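Local structure of recombination protein uvsY (Enterobacteria phage T4, 4ZWS) at residues A[28-39]-A[109-120]. The protein promotes viral DNA synthesis and recombination by helping the UvsX recombinase displace gp32 and assemble into filaments on single-stranded DNA. Numbering follows the deposited sequence.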
loop_
_atom_site.group_PDB
_atom_site.type_symbol
_atom_site.label_atom_id
_atom_site.label_comp_id
_atom_site.label_asym_id
_atom_site.label_seq_id
_atom_site.Cartn_x
_atom_site.Cartn_y
_atom_site.Cartn_z
ATOM N N ASN A 28 23.539 -21.951 -0.553
ATOM C CA ASN A 28 22.479 -20.992 -0.825
ATOM C C ASN A 28 22.703 -19.724 -0.003
ATOM O O ASN A 28 22.412 -18.610 -0.456
ATOM C CB ASN A 28 21.103 -21.579 -0.531
ATOM C CG ASN A 28 19.980 -20.724 -1.085
ATOM O OD1 ASN A 28 19.752 -20.688 -2.291
ATOM N ND2 ASN A 28 19.285 -20.013 -0.202
ATOM N N VAL A 29 23.213 -19.913 1.214
ATOM C CA VAL A 29 23.526 -18.796 2.098
ATOM C C VAL A 29 24.637 -17.940 1.521
ATOM O O VAL A 29 24.596 -16.716 1.582
ATOM C CB VAL A 29 23.940 -19.306 3.496
ATOM C CG1 VAL A 29 23.965 -18.183 4.522
ATOM C CG2 VAL A 29 23.019 -20.447 3.916
ATOM N N MET A 30 25.606 -18.603 0.917
ATOM C CA MET A 30 26.720 -17.918 0.297
ATOM C C MET A 30 26.226 -17.137 -0.910
ATOM O O MET A 30 26.646 -15.998 -1.135
ATOM C CB MET A 30 27.807 -18.921 -0.088
ATOM C CG MET A 30 28.878 -19.069 0.980
ATOM S SD MET A 30 30.154 -20.286 0.588
ATOM C CE MET A 30 29.238 -21.806 0.781
ATOM N N LEU A 31 25.316 -17.745 -1.676
ATOM C CA LEU A 31 24.748 -17.065 -2.835
ATOM C C LEU A 31 24.020 -15.790 -2.453
ATOM O O LEU A 31 24.176 -14.762 -3.109
ATOM C CB LEU A 31 23.781 -17.976 -3.585
ATOM C CG LEU A 31 24.376 -19.140 -4.361
ATOM C CD1 LEU A 31 23.253 -19.971 -4.948
ATOM C CD2 LEU A 31 25.252 -18.596 -5.458
ATOM N N TYR A 32 23.254 -15.851 -1.371
ATOM C CA TYR A 32 22.519 -14.688 -0.932
ATOM C C TYR A 32 23.502 -13.584 -0.587
ATOM O O TYR A 32 23.392 -12.448 -1.062
ATOM C CB TYR A 32 21.668 -15.029 0.279
ATOM C CG TYR A 32 20.626 -13.989 0.614
ATOM C CD1 TYR A 32 20.896 -13.013 1.562
ATOM C CD2 TYR A 32 19.399 -13.948 -0.044
ATOM C CE1 TYR A 32 19.981 -12.050 1.874
ATOM C CE2 TYR A 32 18.458 -12.982 0.274
ATOM C CZ TYR A 32 18.763 -12.033 1.236
ATOM O OH TYR A 32 17.868 -11.048 1.583
ATOM N N SER A 33 24.513 -13.961 0.183
ATOM C CA SER A 33 25.588 -13.057 0.547
ATOM C C SER A 33 26.238 -12.429 -0.707
ATOM O O SER A 33 26.473 -11.220 -0.746
ATOM C CB SER A 33 26.596 -13.798 1.411
ATOM O OG SER A 33 27.754 -13.032 1.576
ATOM N N LYS A 34 26.516 -13.251 -1.723
ATOM C CA LYS A 34 27.155 -12.787 -2.955
ATOM C C LYS A 34 26.324 -11.698 -3.628
ATOM O O LYS A 34 26.843 -10.654 -4.017
ATOM C CB LYS A 34 27.345 -13.927 -3.947
ATOM C CG LYS A 34 28.333 -13.596 -5.054
ATOM C CD LYS A 34 27.782 -13.924 -6.419
ATOM C CE LYS A 34 27.557 -15.384 -6.635
ATOM N NZ LYS A 34 26.886 -15.585 -7.940
ATOM N N TRP A 35 25.030 -11.962 -3.775
ATOM C CA TRP A 35 24.131 -11.025 -4.440
ATOM C C TRP A 35 23.816 -9.831 -3.546
ATOM O O TRP A 35 23.545 -8.742 -4.035
ATOM C CB TRP A 35 22.848 -11.728 -4.887
ATOM C CG TRP A 35 23.058 -12.571 -6.112
ATOM C CD1 TRP A 35 23.363 -13.896 -6.150
ATOM C CD2 TRP A 35 22.975 -12.140 -7.476
ATOM N NE1 TRP A 35 23.476 -14.319 -7.449
ATOM C CE2 TRP A 35 23.242 -13.258 -8.283
ATOM C CE3 TRP A 35 22.700 -10.918 -8.090
ATOM C CZ2 TRP A 35 23.244 -13.191 -9.674
ATOM C CZ3 TRP A 35 22.701 -10.854 -9.477
ATOM C CH2 TRP A 35 22.972 -11.984 -10.249
ATOM N N LEU A 36 23.882 -10.024 -2.236
ATOM C CA LEU A 36 23.722 -8.903 -1.335
ATOM C C LEU A 36 24.847 -7.907 -1.567
ATOM O O LEU A 36 24.607 -6.699 -1.591
ATOM C CB LEU A 36 23.696 -9.385 0.112
ATOM C CG LEU A 36 23.296 -8.360 1.165
ATOM C CD1 LEU A 36 21.979 -7.692 0.810
ATOM C CD2 LEU A 36 23.171 -9.076 2.486
ATOM N N ASN A 37 26.051 -8.417 -1.815
ATOM C CA ASN A 37 27.206 -7.573 -2.144
ATOM C C ASN A 37 27.104 -6.858 -3.480
ATOM O O ASN A 37 27.487 -5.697 -3.578
ATOM C CB ASN A 37 28.484 -8.394 -2.096
ATOM C CG ASN A 37 28.848 -8.766 -0.695
ATOM O OD1 ASN A 37 28.340 -8.161 0.250
ATOM N ND2 ASN A 37 29.682 -9.794 -0.535
ATOM N N LYS A 38 26.610 -7.547 -4.505
ATOM C CA LYS A 38 26.378 -6.902 -5.791
ATOM C C LYS A 38 25.483 -5.689 -5.570
ATOM O O LYS A 38 25.827 -4.578 -5.957
ATOM C CB LYS A 38 25.729 -7.859 -6.786
ATOM C CG LYS A 38 26.665 -8.874 -7.388
ATOM C CD LYS A 38 25.903 -9.838 -8.284
ATOM C CE LYS A 38 26.815 -10.567 -9.261
ATOM N NZ LYS A 38 27.915 -11.320 -8.600
ATOM N N HIS A 39 24.361 -5.924 -4.894
ATOM C CA HIS A 39 23.339 -4.920 -4.597
ATOM C C HIS A 39 23.956 -3.732 -3.863
ATOM O O HIS A 39 23.729 -2.576 -4.198
ATOM C CB HIS A 39 22.230 -5.589 -3.778
ATOM C CG HIS A 39 21.043 -4.723 -3.492
ATOM N ND1 HIS A 39 20.979 -3.874 -2.409
ATOM C CD2 HIS A 39 19.851 -4.611 -4.125
ATOM C CE1 HIS A 39 19.809 -3.264 -2.398
ATOM N NE2 HIS A 39 19.104 -3.692 -3.429
ATOM N N PHE A 109 17.217 -5.812 -10.439
ATOM C CA PHE A 109 17.447 -7.204 -10.781
ATOM C C PHE A 109 18.019 -7.953 -9.584
ATOM O O PHE A 109 17.607 -9.075 -9.303
ATOM C CB PHE A 109 18.381 -7.350 -11.977
ATOM C CG PHE A 109 18.588 -8.777 -12.382
ATOM C CD1 PHE A 109 19.675 -9.497 -11.901
ATOM C CD2 PHE A 109 17.665 -9.421 -13.201
ATOM C CE1 PHE A 109 19.856 -10.833 -12.251
ATOM C CE2 PHE A 109 17.841 -10.753 -13.556
ATOM C CZ PHE A 109 18.943 -11.457 -13.079
ATOM N N CYS A 110 18.957 -7.332 -8.882
ATOM C CA CYS A 110 19.562 -7.956 -7.714
ATOM C C CYS A 110 18.563 -8.130 -6.570
ATOM O O CYS A 110 18.664 -9.105 -5.815
ATOM C CB CYS A 110 20.752 -7.131 -7.221
ATOM S SG CYS A 110 22.161 -7.164 -8.324
ATOM N N SER A 111 17.607 -7.202 -6.434
ATOM C CA SER A 111 16.532 -7.402 -5.461
ATOM C C SER A 111 15.802 -8.670 -5.798
ATOM O O SER A 111 15.596 -9.520 -4.929
ATOM C CB SER A 111 15.550 -6.246 -5.413
ATOM O OG SER A 111 16.090 -5.180 -4.667
ATOM N N GLY A 112 15.458 -8.804 -7.073
ATOM C CA GLY A 112 14.773 -9.981 -7.554
ATOM C C GLY A 112 15.593 -11.231 -7.331
ATOM O O GLY A 112 15.060 -12.279 -6.956
ATOM N N ALA A 113 16.897 -11.112 -7.541
ATOM C CA ALA A 113 17.793 -12.233 -7.349
ATOM C C ALA A 113 17.745 -12.677 -5.892
ATOM O O ALA A 113 17.676 -13.869 -5.590
ATOM C CB ALA A 113 19.205 -11.865 -7.757
ATOM N N LEU A 114 17.787 -11.708 -4.990
ATOM C CA LEU A 114 17.720 -12.016 -3.575
ATOM C C LEU A 114 16.413 -12.720 -3.232
ATOM O O LEU A 114 16.400 -13.646 -2.424
ATOM C CB LEU A 114 17.910 -10.751 -2.757
ATOM C CG LEU A 114 19.364 -10.259 -2.829
ATOM C CD1 LEU A 114 19.495 -8.880 -2.256
ATOM C CD2 LEU A 114 20.323 -11.209 -2.133
ATOM N N ASP A 115 15.315 -12.286 -3.845
ATOM C CA ASP A 115 14.025 -12.945 -3.644
ATOM C C ASP A 115 14.083 -14.390 -4.103
ATOM O O ASP A 115 13.628 -15.304 -3.407
ATOM C CB ASP A 115 12.912 -12.222 -4.409
ATOM C CG ASP A 115 12.462 -10.952 -3.731
ATOM O OD1 ASP A 115 12.578 -10.880 -2.486
ATOM O OD2 ASP A 115 12.000 -10.029 -4.449
ATOM N N ALA A 116 14.661 -14.581 -5.283
ATOM C CA ALA A 116 14.763 -15.897 -5.887
ATOM C C ALA A 116 15.584 -16.851 -5.023
ATOM O O ALA A 116 15.205 -17.997 -4.805
ATOM C CB ALA A 116 15.370 -15.777 -7.276
ATOM N N ILE A 117 16.697 -16.347 -4.509
ATOM C CA ILE A 117 17.619 -17.147 -3.729
ATOM C C ILE A 117 17.038 -17.515 -2.380
ATOM O O ILE A 117 17.234 -18.633 -1.890
ATOM C CB ILE A 117 18.939 -16.410 -3.551
ATOM C CG1 ILE A 117 19.613 -16.265 -4.906
ATOM C CG2 ILE A 117 19.844 -17.141 -2.582
ATOM C CD1 ILE A 117 20.949 -15.650 -4.806
ATOM N N LYS A 118 16.318 -16.567 -1.793
ATOM C CA LYS A 118 15.623 -16.797 -0.538
ATOM C C LYS A 118 14.638 -17.933 -0.743
ATOM O O LYS A 118 14.576 -18.880 0.044
ATOM C CB LYS A 118 14.921 -15.518 -0.094
ATOM C CG LYS A 118 14.437 -15.465 1.336
ATOM C CD LYS A 118 13.751 -14.124 1.555
ATOM C CE LYS A 118 13.423 -13.864 3.011
ATOM N NZ LYS A 118 12.837 -12.501 3.192
ATOM N N SER A 119 13.914 -17.845 -1.850
ATOM C CA SER A 119 12.954 -18.858 -2.254
ATOM C C SER A 119 13.639 -20.202 -2.522
ATOM O O SER A 119 13.122 -21.265 -2.179
ATOM C CB SER A 119 12.205 -18.373 -3.495
ATOM O OG SER A 119 11.414 -19.403 -4.053
ATOM N N ARG A 120 14.824 -20.139 -3.109
ATOM C CA ARG A 120 15.599 -21.329 -3.414
ATOM C C ARG A 120 15.922 -22.129 -2.145
ATOM O O ARG A 120 15.868 -23.359 -2.152
ATOM C CB ARG A 120 16.888 -20.936 -4.139
ATOM C CG ARG A 120 17.758 -22.103 -4.583
ATOM C CD ARG A 120 18.965 -21.597 -5.339
ATOM N NE ARG A 120 19.806 -22.682 -5.813
ATOM C CZ ARG A 120 20.793 -23.215 -5.103
ATOM N NH1 ARG A 120 21.057 -22.762 -3.883
ATOM N NH2 ARG A 120 21.511 -24.207 -5.607
#
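Trp35 enters segment 109-120 as a knob among Cys110, Ala113, Leu114 and Ile117. One indole face receives the methyl of Ala113, whose CB lies 3.9 Å from the six-membered-ring centroid of Trp35 and 23° off its normal, a CH-pi contact; Lys38 CD lies over the rim of the opposite face. Cys110 approaches in the ring plane, a sulfur-aromatic contact at the edge, with SG 3.8 Å from Trp35 CE3. Ile117 answers as the reciprocal knob among Asn28, Leu31, Tyr32 and Trp35, giving knobs-into-holes packing. Beside it, Leu114 CD2 stands 3.6 Å from the Tyr32 ring centroid, over the face. With CG anti to the backbone N (chi1 -166°), the Tyr32 ring reaches across to Leu114.

At the polar edge, Asn28 uses both ends of its amide. Asn28 ND2 donates to Ile117 O at 3.0 Å, from above that carbonyl plane. Asn28 OD1 accepts from Arg120 NH1 at 2.9 Å, on an in-plane lone pair. Amide and guanidinium are nearly coplanar, and Leu31 CD1 covers one guanidinium face.

The axes of segments 28-39 and 109-120, parts of helices 21-64 and 91-135, run antiparallel (165°) with a closest approach of 9.2 Å. Helix 3-14 packs alongside, its Asp13 accepting from Trp35 NE1, and Phe133 of a second subunit packs on Leu36 and Leu114, joining this helical pair to the heptameric alpha barrel.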